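Local coordinates for protein isomaltodextranase (Arthrobacter globiformis, PDB 5AWP) that hydrolyses alpha-1,6-glucosidic linkages of polysaccharides such as dextran, removing successive isomaltose units from the non-reducing ends of the chains, at residues P196-D201 and E239-S244; A535-D540 and A568-W573; N42-S47 and G315-A320; A512-T517 and I591-T596. All blocks are in the same frame, centred on the assembly; numbering follows the deposited sequence.

From the N terminus, the chain first enters contact 3, where 42-47, running from the end of strand 39-42 into helix 44-50, is met by 315-320, beyond strand 312-314, closing a loop of nearly the whole parallel barrel. Contact 1, nested inside that loop, pairs neighbouring barrel strands through 196-201 and 239-244. The two touch: Arg199 NH2 forms a salt bridge of 2.9 Å with Asp316 OD1, and both border the same bound beta-glucose. Later, in series with these, contact 4 joins 512-517 to 591-596 in the carbohydrate-binding module, and contact 2, nested within it, brings together two loops around a second sugar. The centres of contacts 1 and 2 lie about 44 Å apart.

Contact 1. Residues P196-D201 and E239-S244; sequences PYLRID and EDMEVS. With BGC (beta-D-glucopyranose), chain B.
Pro196 O, at the mouth of the strand pair, is gripped twice: Glu242 N donates to it at 2.8 Å from well above the carbonyl plane, and a water that also donates to Glu242 OE1 holds it too. The remaining rungs are more regular, Leu198 N giving to Glu242 O and Ser244 N to Leu198 O, both at 3.0 Å, and Ile200 N to Ser244 O at 2.8 Å. Strands 197-200 and 242-245 are thus parallel neighbours in the eight-stranded barrel of a family 27 glycoside hydrolase, their short segments 20° apart. On the face carrying Tyr197, Arg199 and Ser244, the tyrosine ring passes obliquely by Ser244 CB, 3.8 Å from CE1, and its hydroxyl bonds to Tyr40. Arg199, extended from CG to NE, brings NH1 to 3.1 Å from Ser244 OG, while its charge is met by Asp314 and Asp316. On the side of Leu198, Met241, just before its strand, bends at chi3 (71°) and sets CE 3.6 Å from Leu198 CD2, against helix 179-192. Just past the strand end stands Asp201, probably the nucleophile, whose OD2 accepts from O1 of the bound beta-glucose at 2.8 Å and also bonds to Tyr124 OH.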
# COMPACT_ATOMS: atom_id res chain seq x y z
N PRO A 196 -12.64 4.12 9.55
CA PRO A 196 -11.20 4.29 9.41
C PRO A 196 -10.66 4.01 7.99
O PRO A 196 -9.46 4.14 7.75
CB PRO A 196 -10.67 3.27 10.39
CG PRO A 196 -11.63 2.14 10.27
CD PRO A 196 -12.98 2.79 10.09
N TYR A 197 -11.55 3.67 7.06
CA TYR A 197 -11.15 3.15 5.75
C TYR A 197 -12.21 3.48 4.66
O TYR A 197 -13.34 3.00 4.73
CB TYR A 197 -10.95 1.64 5.88
CG TYR A 197 -10.45 0.92 4.63
CD1 TYR A 197 -9.14 1.08 4.19
CD2 TYR A 197 -11.28 0.07 3.93
CE1 TYR A 197 -8.68 0.40 3.07
CE2 TYR A 197 -10.83 -0.62 2.81
CZ TYR A 197 -9.52 -0.46 2.40
OH TYR A 197 -9.08 -1.11 1.26
N LEU A 198 -11.83 4.31 3.69
CA LEU A 198 -12.72 4.74 2.61
C LEU A 198 -12.13 4.28 1.29
O LEU A 198 -11.01 4.68 0.92
CB LEU A 198 -12.85 6.26 2.60
CG LEU A 198 -13.82 6.83 1.58
CD1 LEU A 198 -15.23 6.37 1.90
CD2 LEU A 198 -13.70 8.33 1.60
N ARG A 199 -12.91 3.48 0.58
CA ARG A 199 -12.48 2.79 -0.60
C ARG A 199 -13.12 3.48 -1.79
O ARG A 199 -14.35 3.40 -1.99
CB ARG A 199 -12.95 1.34 -0.48
CG ARG A 199 -12.39 0.41 -1.51
CD ARG A 199 -12.38 -1.04 -1.01
NE ARG A 199 -11.86 -1.90 -2.07
CZ ARG A 199 -10.57 -2.16 -2.30
NH1 ARG A 199 -9.61 -1.62 -1.56
NH2 ARG A 199 -10.25 -2.96 -3.30
N ILE A 200 -12.28 4.20 -2.53
CA ILE A 200 -12.71 5.15 -3.55
C ILE A 200 -12.41 4.61 -4.96
O ILE A 200 -11.27 4.53 -5.38
CB ILE A 200 -11.99 6.51 -3.37
CG1 ILE A 200 -12.20 7.03 -1.94
CG2 ILE A 200 -12.48 7.50 -4.41
CD1 ILE A 200 -11.61 8.39 -1.65
N ASP A 201 -13.45 4.29 -5.70
CA ASP A 201 -13.30 3.60 -6.97
C ASP A 201 -13.80 4.49 -8.10
O ASP A 201 -14.49 5.48 -7.86
CB ASP A 201 -14.13 2.31 -6.89
CG ASP A 201 -13.90 1.35 -8.05
OD1 ASP A 201 -12.90 1.50 -8.77
OD2 ASP A 201 -14.75 0.43 -8.21
N GLU A 239 -5.36 12.36 9.11
CA GLU A 239 -4.66 11.23 9.68
C GLU A 239 -5.64 10.19 10.25
O GLU A 239 -5.19 9.15 10.72
CB GLU A 239 -3.71 11.69 10.80
CG GLU A 239 -2.53 12.50 10.32
CD GLU A 239 -1.57 11.67 9.49
OE1 GLU A 239 -0.56 11.20 10.03
OE2 GLU A 239 -1.81 11.49 8.30
N ASP A 240 -6.94 10.48 10.24
CA ASP A 240 -7.94 9.62 10.88
C ASP A 240 -8.51 8.54 9.98
O ASP A 240 -8.98 7.52 10.48
CB ASP A 240 -9.12 10.44 11.41
CG ASP A 240 -8.74 11.37 12.55
OD1 ASP A 240 -8.00 10.97 13.46
OD2 ASP A 240 -9.17 12.52 12.53
N MET A 241 -8.53 8.78 8.67
CA MET A 241 -9.18 7.86 7.74
C MET A 241 -8.24 7.51 6.62
O MET A 241 -7.61 8.39 6.02
CB MET A 241 -10.46 8.47 7.17
CG MET A 241 -11.33 7.47 6.43
SD MET A 241 -13.05 8.01 6.18
CE MET A 241 -12.69 9.27 4.97
N GLU A 242 -8.14 6.21 6.35
CA GLU A 242 -7.22 5.67 5.35
C GLU A 242 -7.87 5.77 3.97
O GLU A 242 -9.04 5.51 3.83
CB GLU A 242 -6.86 4.22 5.68
CG GLU A 242 -5.61 3.72 5.00
CD GLU A 242 -5.13 2.37 5.49
OE1 GLU A 242 -5.92 1.60 6.04
OE2 GLU A 242 -3.92 2.08 5.34
N VAL A 243 -7.11 6.18 2.97
CA VAL A 243 -7.62 6.48 1.64
C VAL A 243 -7.14 5.42 0.67
O VAL A 243 -5.95 5.34 0.35
CB VAL A 243 -7.17 7.88 1.17
CG1 VAL A 243 -7.63 8.16 -0.25
CG2 VAL A 243 -7.71 8.97 2.12
N SER A 244 -8.08 4.58 0.25
CA SER A 244 -7.85 3.52 -0.72
C SER A 244 -8.35 3.96 -2.10
O SER A 244 -9.51 4.36 -2.26
CB SER A 244 -8.57 2.22 -0.26
OG SER A 244 -8.73 1.31 -1.34
C2 BGC B . -13.73 -2.54 -8.60
C3 BGC B . -14.16 -3.71 -7.72
C4 BGC B . -15.59 -3.46 -7.26
C5 BGC B . -16.51 -3.29 -8.44
C6 BGC B . -17.92 -2.92 -7.99
C1 BGC B . -14.70 -2.39 -9.77
O1 BGC B . -14.35 -1.21 -10.49
O2 BGC B . -12.38 -2.70 -9.09
O3 BGC B . -13.31 -3.81 -6.57
O4 BGC B . -16.07 -4.55 -6.46
O5 BGC B . -16.03 -2.23 -9.27
O6 BGC B . -18.70 -2.77 -9.16
O HOH W 1 -7.96 1.73 7.86

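Contact 2. Residues A535-D540 and A568-W573; sequences ANATGD and ATWDTW. With GLC (alpha-D-glucopyranose), chain C.
Trp570 lays its indole over the backbone and methyl group of Ala537: CB sits 3.6 Å from the centroid of the five-membered ring, 5° off the normal, a CH-pi contact, while Ala537 N lies over the same face toward the rim, 3.4 Å from CH2. Chi1 of -79° sets the ring beside its own backbone N, bringing the indole over Ala537. The opposite face is taken by the bound alpha-glucose, whose C2 lies over it and whose O5 comes to 3.4 Å from CZ2. Aromatic platforms are a familiar means of sugar binding in carbohydrate-binding modules, and here the loops after strands 526-535 and 555-564 of the CBM6-family module build one; Gln506, His493 and Asn602 add hydrogen bonds to the glucose. Replacing Trp570 by an alanine would probably strip the sugar of its flat support and uncover the Ala537 methyl. Ala535 serves the second tryptophan, its CB lying over the six-membered ring of Trp573 at 4.0 Å from the centroid, while Trp573 NE1 is bonded to Pro494 O. No direct hydrogen bond joins 535-540 to 568-573. A water does so instead, accepting from Asn536 N at 2.8 Å and donating to Thr569 O and Thr572 O. Each loop is braced internally: Asn536 OD1 accepts from Thr538 N at 3.1 Å in an Asx turn, and Thr569 to Thr572 form a type I turn closed by Thr572 N to Thr569 O.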
# COMPACT_ATOMS: atom_id res chain seq x y z
N ALA A 535 29.01 4.87 -1.67
CA ALA A 535 29.98 5.26 -2.69
C ALA A 535 29.80 6.75 -3.00
O ALA A 535 28.69 7.28 -2.96
CB ALA A 535 29.78 4.43 -3.94
N ASN A 536 30.90 7.44 -3.30
CA ASN A 536 30.87 8.86 -3.69
C ASN A 536 32.14 9.17 -4.48
O ASN A 536 33.21 9.28 -3.90
CB ASN A 536 30.77 9.75 -2.47
CG ASN A 536 31.06 11.22 -2.77
OD1 ASN A 536 31.00 11.68 -3.92
ND2 ASN A 536 31.39 11.97 -1.72
N ALA A 537 32.00 9.23 -5.80
CA ALA A 537 33.11 9.60 -6.68
C ALA A 537 32.74 10.85 -7.47
O ALA A 537 33.09 10.98 -8.64
CB ALA A 537 33.46 8.46 -7.62
N THR A 538 32.02 11.78 -6.83
CA THR A 538 31.74 13.10 -7.41
C THR A 538 32.98 13.99 -7.57
O THR A 538 32.95 14.96 -8.32
CB THR A 538 30.78 13.91 -6.53
OG1 THR A 538 31.29 13.97 -5.19
CG2 THR A 538 29.34 13.31 -6.55
N GLY A 539 34.04 13.67 -6.83
CA GLY A 539 35.28 14.45 -6.86
C GLY A 539 35.40 15.36 -5.66
O GLY A 539 36.35 16.14 -5.55
N ASP A 540 34.44 15.27 -4.74
CA ASP A 540 34.39 16.15 -3.58
C ASP A 540 33.45 15.53 -2.57
O ASP A 540 32.63 14.66 -2.91
CB ASP A 540 33.91 17.55 -3.99
CG ASP A 540 34.22 18.64 -2.95
OD1 ASP A 540 34.77 18.36 -1.87
OD2 ASP A 540 33.87 19.81 -3.23
N ALA A 568 37.91 7.37 -4.65
CA ALA A 568 38.59 7.33 -5.93
C ALA A 568 37.65 7.06 -7.13
O ALA A 568 37.64 7.81 -8.10
CB ALA A 568 39.72 6.30 -5.88
N THR A 569 36.87 5.98 -7.04
CA THR A 569 35.98 5.57 -8.14
C THR A 569 34.59 5.22 -7.64
O THR A 569 34.36 5.07 -6.43
CB THR A 569 36.53 4.34 -8.86
OG1 THR A 569 36.43 3.20 -8.00
CG2 THR A 569 37.99 4.55 -9.27
N TRP A 570 33.66 5.06 -8.57
CA TRP A 570 32.30 4.63 -8.21
C TRP A 570 32.23 3.16 -7.75
O TRP A 570 31.26 2.76 -7.12
CB TRP A 570 31.31 4.90 -9.36
CG TRP A 570 30.89 6.34 -9.41
CD1 TRP A 570 31.14 7.23 -10.41
CD2 TRP A 570 30.16 7.05 -8.41
NE1 TRP A 570 30.60 8.45 -10.09
CE2 TRP A 570 30.00 8.37 -8.87
CE3 TRP A 570 29.62 6.69 -7.17
CZ2 TRP A 570 29.33 9.34 -8.13
CZ3 TRP A 570 28.95 7.65 -6.43
CH2 TRP A 570 28.81 8.97 -6.92
N ASP A 571 33.27 2.37 -8.05
CA ASP A 571 33.39 0.99 -7.57
C ASP A 571 33.98 0.92 -6.16
O ASP A 571 34.18 -0.17 -5.64
CB ASP A 571 34.31 0.16 -8.47
CG ASP A 571 33.87 0.15 -9.92
OD1 ASP A 571 32.83 0.78 -10.26
OD2 ASP A 571 34.59 -0.49 -10.72
N THR A 572 34.30 2.07 -5.57
CA THR A 572 34.90 2.12 -4.25
C THR A 572 33.82 2.40 -3.22
O THR A 572 33.01 3.31 -3.38
CB THR A 572 35.97 3.24 -4.14
OG1 THR A 572 36.81 3.23 -5.30
CG2 THR A 572 36.80 3.07 -2.88
N TRP A 573 33.82 1.62 -2.16
CA TRP A 573 32.82 1.78 -1.12
C TRP A 573 33.53 2.18 0.14
O TRP A 573 34.68 1.82 0.35
CB TRP A 573 32.03 0.46 -0.92
CG TRP A 573 31.27 0.11 -2.16
CD1 TRP A 573 31.75 -0.56 -3.24
CD2 TRP A 573 29.93 0.47 -2.48
NE1 TRP A 573 30.79 -0.66 -4.20
CE2 TRP A 573 29.65 -0.02 -3.76
CE3 TRP A 573 28.92 1.17 -1.79
CZ2 TRP A 573 28.41 0.15 -4.39
CZ3 TRP A 573 27.69 1.34 -2.41
CH2 TRP A 573 27.45 0.83 -3.70
C1 GLC C . 27.28 8.68 -11.66
C2 GLC C . 27.35 7.25 -11.15
C3 GLC C . 26.05 6.87 -10.44
C4 GLC C . 25.85 7.87 -9.30
C5 GLC C . 25.89 9.30 -9.85
C6 GLC C . 25.82 10.34 -8.76
O2 GLC C . 27.57 6.37 -12.24
O3 GLC C . 26.21 5.54 -10.00
O4 GLC C . 24.61 7.67 -8.64
O5 GLC C . 27.05 9.58 -10.61
O6 GLC C . 25.38 11.50 -9.40
O HOH W 2 32.96 5.84 -4.23

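Contact 3. Residues N42-S47 and G315-A320; sequences NIYGYS and GDFMRA. With BGC (beta-D-glucopyranose), chain B.
Phe317 packs one side of its ring against Asn42 and Tyr44, the tight part of the contact. Its CD2 comes 3.4 Å from Tyr44 CG, over a face of the tyrosine ring, the ring planes meeting obliquely at 48°. The Asn42 amide lies against the phenyl ring with planes 29° apart, ND2 reaching 3.4 Å from Phe317 CZ. That amide is held by a capping bond, OD1 accepting from Tyr44 N at 2.8 Å just where helix 44-50 begins. Asp316 OD1 stands over the centre of the opposite face of Phe317, itself fixed by salt bridges to Arg199 and Arg265. Looser is the Arg319 end: its CD passes the edge of the Tyr44 ring at 4.1 Å, the guanidinium is turned nearly square to that ring, and NH2 stays 4.1 Å from Gly45 O, its NH1 being bonded instead to Asp271 O. Chi1 near -169° swings the Tyr44 ring beside its own carbonyl carbon and toward the bound beta-glucose, whose O4 lies near the ring plane, 3.1 Å from CE1. The segments that follow barrel strands 39-42 and 312-314, one turning into helix 44-50, thus meet beside the sugar, the usual position of an active site in a parallel alpha/beta barrel.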
# COMPACT_ATOMS: atom_id res chain seq x y z
N ASN A 42 -14.92 -7.79 3.32
CA ASN A 42 -15.67 -7.03 2.34
C ASN A 42 -16.83 -7.89 1.78
O ASN A 42 -16.69 -9.10 1.64
CB ASN A 42 -14.72 -6.57 1.24
CG ASN A 42 -15.40 -5.72 0.20
OD1 ASN A 42 -16.13 -6.24 -0.64
ND2 ASN A 42 -15.12 -4.41 0.21
N ILE A 43 -17.95 -7.23 1.48
CA ILE A 43 -19.17 -7.88 0.98
C ILE A 43 -19.08 -8.45 -0.45
O ILE A 43 -20.04 -9.02 -0.95
CB ILE A 43 -20.37 -6.88 0.98
CG1 ILE A 43 -20.17 -5.76 -0.06
CG2 ILE A 43 -20.59 -6.28 2.35
CD1 ILE A 43 -21.44 -5.01 -0.41
N TYR A 44 -17.92 -8.33 -1.10
CA TYR A 44 -17.76 -8.75 -2.49
C TYR A 44 -18.15 -10.21 -2.74
O TYR A 44 -18.65 -10.53 -3.80
CB TYR A 44 -16.33 -8.52 -2.93
CG TYR A 44 -16.03 -8.64 -4.41
CD1 TYR A 44 -16.27 -7.58 -5.29
CD2 TYR A 44 -15.47 -9.81 -4.93
CE1 TYR A 44 -15.99 -7.69 -6.64
CE2 TYR A 44 -15.17 -9.92 -6.28
CZ TYR A 44 -15.40 -8.86 -7.12
OH TYR A 44 -15.09 -8.96 -8.44
N GLY A 45 -17.91 -11.08 -1.75
CA GLY A 45 -18.22 -12.50 -1.90
C GLY A 45 -19.70 -12.79 -2.04
O GLY A 45 -20.09 -13.80 -2.62
N TYR A 46 -20.52 -11.91 -1.48
CA TYR A 46 -21.94 -11.96 -1.70
C TYR A 46 -22.27 -11.24 -2.99
O TYR A 46 -22.91 -11.81 -3.87
CB TYR A 46 -22.72 -11.31 -0.55
CG TYR A 46 -24.19 -11.37 -0.83
CD1 TYR A 46 -24.81 -10.41 -1.64
CD2 TYR A 46 -24.95 -12.45 -0.40
CE1 TYR A 46 -26.15 -10.50 -1.96
CE2 TYR A 46 -26.30 -12.54 -0.70
CZ TYR A 46 -26.89 -11.57 -1.48
OH TYR A 46 -28.22 -11.66 -1.80
N SER A 47 -21.83 -9.99 -3.12
CA SER A 47 -22.39 -9.10 -4.16
C SER A 47 -21.87 -9.38 -5.57
O SER A 47 -22.61 -9.20 -6.56
CB SER A 47 -22.17 -7.63 -3.78
OG SER A 47 -23.03 -7.24 -2.72
N GLY A 315 -3.74 -5.67 -3.31
CA GLY A 315 -4.03 -6.85 -4.17
C GLY A 315 -5.49 -7.27 -4.24
O GLY A 315 -5.83 -8.33 -4.79
N ASP A 316 -6.37 -6.44 -3.68
CA ASP A 316 -7.82 -6.64 -3.74
C ASP A 316 -8.32 -7.68 -2.75
O ASP A 316 -7.91 -7.67 -1.59
CB ASP A 316 -8.32 -6.88 -5.17
CG ASP A 316 -9.80 -6.51 -5.35
OD1 ASP A 316 -10.22 -5.44 -4.87
OD2 ASP A 316 -10.53 -7.30 -5.96
N PHE A 317 -9.22 -8.58 -3.17
CA PHE A 317 -9.93 -9.42 -2.24
C PHE A 317 -9.50 -10.89 -2.30
O PHE A 317 -9.28 -11.42 -3.37
CB PHE A 317 -11.41 -9.36 -2.52
CG PHE A 317 -11.98 -7.98 -2.45
CD1 PHE A 317 -11.61 -7.09 -1.46
CD2 PHE A 317 -12.97 -7.59 -3.36
CE1 PHE A 317 -12.14 -5.82 -1.40
CE2 PHE A 317 -13.53 -6.31 -3.28
CZ PHE A 317 -13.12 -5.44 -2.28
N MET A 318 -9.42 -11.52 -1.14
CA MET A 318 -9.11 -12.96 -1.05
C MET A 318 -10.39 -13.77 -1.00
O MET A 318 -11.24 -13.57 -0.13
CB MET A 318 -8.25 -13.24 0.17
CG MET A 318 -6.87 -12.65 0.07
SD MET A 318 -5.76 -13.09 1.42
CE MET A 318 -6.47 -12.22 2.81
N ARG A 319 -10.54 -14.65 -1.97
CA ARG A 319 -11.71 -15.51 -2.08
C ARG A 319 -11.21 -16.96 -1.99
O ARG A 319 -11.02 -17.63 -3.01
CB ARG A 319 -12.46 -15.24 -3.39
CG ARG A 319 -12.76 -13.76 -3.65
CD ARG A 319 -13.82 -13.60 -4.73
NE ARG A 319 -15.03 -14.30 -4.36
CZ ARG A 319 -15.95 -14.79 -5.20
NH1 ARG A 319 -15.87 -14.66 -6.52
NH2 ARG A 319 -16.98 -15.44 -4.67
N ALA A 320 -10.98 -17.39 -0.76
CA ALA A 320 -10.26 -18.65 -0.46
C ALA A 320 -10.90 -19.87 -1.09
O ALA A 320 -10.22 -20.70 -1.72
CB ALA A 320 -10.14 -18.84 1.06
C2 BGC B . -13.73 -2.54 -8.60
C3 BGC B . -14.16 -3.71 -7.72
C4 BGC B . -15.59 -3.46 -7.26
C5 BGC B . -16.51 -3.29 -8.44
C6 BGC B . -17.92 -2.92 -7.99
C1 BGC B . -14.70 -2.39 -9.77
O1 BGC B . -14.35 -1.21 -10.49
O2 BGC B . -12.38 -2.70 -9.09
O3 BGC B . -13.31 -3.81 -6.57
O4 BGC B . -16.07 -4.55 -6.46
O5 BGC B . -16.03 -2.23 -9.27
O6 BGC B . -18.70 -2.77 -9.16

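Contact 4. Residues A512-T517 and I591-T596; sequences ADPLVT and IGRGAT
Backbone hydrogen bonds carry most of this contact. Val516 and Ile591 form a hydrogen-bonded antiparallel pair, Val516 N giving to Ile591 O at 2.8 Å and Ile591 N returning to Val516 O at 2.9 Å. Beyond it Arg593 N donates to Pro514 O, nearly along the C=O axis. Between them Leu515 faces Gly592 as a non-hydrogen-bonded pair, their CA atoms 3.9 Å apart, a closeness consistent with Gly592 having no side chain to crowd Pro514 O and Leu515 CB. Ile591 O, already bonded to Val516 N, also meets Leu515 CA in a CA-H...O contact of 3.3 Å. Apolar packing is slighter: Val516 CB lies 4.2 Å from Ile591 CG2, and the Pro514 ring runs alongside the Arg593 chain, CG to CB. Polar groups gather just before strand 515-522 and just after strand 585-592. Asp513 sets its CB 3.4 Å from Arg593 O and its carboxylate beside Gly594 CA, and a water donates to OD2 at 2.6 Å while accepting from Ala595 N. Its OD1 is salt-bridged to Arg23. An alanine in place of Asp513 would probably leave Arg23 without its mate and the bridging water without an acceptor. Arg593, bent at chi2 (67°), brings NH1 to Gly594 O, one residue on, and its NE bonds to Gly599 O. In this beta-sandwich module, main-chain bonding joins strands 515-522 and 585-592, while a salt bridge and a water add polar ties beyond them.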
# COMPACT_ATOMS: atom_id res chain seq x y z
N ALA A 512 10.49 17.14 -5.83
CA ALA A 512 10.69 16.22 -4.71
C ALA A 512 12.18 15.90 -4.55
O ALA A 512 12.93 15.90 -5.52
CB ALA A 512 9.90 14.93 -4.92
N ASP A 513 12.59 15.63 -3.32
CA ASP A 513 13.95 15.22 -3.01
C ASP A 513 14.06 13.68 -2.91
O ASP A 513 13.27 13.04 -2.21
CB ASP A 513 14.37 15.83 -1.68
CG ASP A 513 14.48 17.36 -1.75
OD1 ASP A 513 14.75 17.88 -2.85
OD2 ASP A 513 14.28 18.02 -0.71
N PRO A 514 15.07 13.08 -3.58
CA PRO A 514 15.25 11.63 -3.49
C PRO A 514 15.62 11.19 -2.08
O PRO A 514 16.40 11.87 -1.39
CB PRO A 514 16.38 11.35 -4.48
CG PRO A 514 17.14 12.63 -4.53
CD PRO A 514 16.12 13.71 -4.40
N LEU A 515 15.04 10.07 -1.62
CA LEU A 515 15.25 9.63 -0.26
C LEU A 515 15.06 8.11 -0.11
O LEU A 515 14.55 7.45 -1.01
CB LEU A 515 14.31 10.38 0.70
CG LEU A 515 12.78 10.29 0.54
CD1 LEU A 515 12.21 9.02 1.15
CD2 LEU A 515 12.09 11.50 1.18
N VAL A 516 15.53 7.59 1.02
CA VAL A 516 15.34 6.21 1.43
C VAL A 516 14.86 6.27 2.87
O VAL A 516 15.40 7.03 3.68
CB VAL A 516 16.65 5.37 1.37
CG1 VAL A 516 16.39 3.90 1.72
CG2 VAL A 516 17.27 5.47 -0.01
N THR A 517 13.83 5.49 3.20
CA THR A 517 13.32 5.42 4.54
C THR A 517 13.45 4.00 5.05
O THR A 517 13.07 3.04 4.36
CB THR A 517 11.84 5.88 4.59
OG1 THR A 517 11.78 7.26 4.22
CG2 THR A 517 11.25 5.72 5.99
N ILE A 591 16.91 9.12 4.93
CA ILE A 591 18.11 9.78 4.42
C ILE A 591 17.85 10.19 2.98
O ILE A 591 17.40 9.38 2.19
CB ILE A 591 19.38 8.91 4.52
CG1 ILE A 591 20.55 9.58 3.79
CG2 ILE A 591 19.19 7.51 3.95
CD1 ILE A 591 21.85 8.83 3.94
N GLY A 592 18.13 11.45 2.66
CA GLY A 592 17.88 11.98 1.32
C GLY A 592 18.72 13.19 0.95
O GLY A 592 19.37 13.78 1.80
N ARG A 593 18.65 13.54 -0.34
CA ARG A 593 19.42 14.63 -0.98
C ARG A 593 18.53 15.86 -1.20
O ARG A 593 17.76 15.93 -2.16
CB ARG A 593 19.99 14.10 -2.33
CG ARG A 593 20.59 15.10 -3.32
CD ARG A 593 21.85 15.74 -2.81
NE ARG A 593 22.68 16.36 -3.86
CZ ARG A 593 22.49 17.56 -4.39
NH1 ARG A 593 21.45 18.31 -4.05
NH2 ARG A 593 23.34 18.00 -5.31
N GLY A 594 18.64 16.83 -0.31
CA GLY A 594 17.91 18.10 -0.43
C GLY A 594 18.61 19.12 -1.31
O GLY A 594 19.72 18.90 -1.81
N ALA A 595 17.95 20.26 -1.51
CA ALA A 595 18.48 21.29 -2.39
C ALA A 595 19.79 21.85 -1.85
O ALA A 595 20.67 22.21 -2.63
CB ALA A 595 17.47 22.41 -2.58
N THR A 596 19.93 21.89 -0.53
CA THR A 596 21.11 22.42 0.11
C THR A 596 22.23 21.40 0.30
O THR A 596 23.33 21.78 0.71
CB THR A 596 20.77 23.06 1.48
OG1 THR A 596 20.29 22.08 2.40
CG2 THR A 596 19.71 24.14 1.30
O HOH W 3 15.16 20.48 -0.69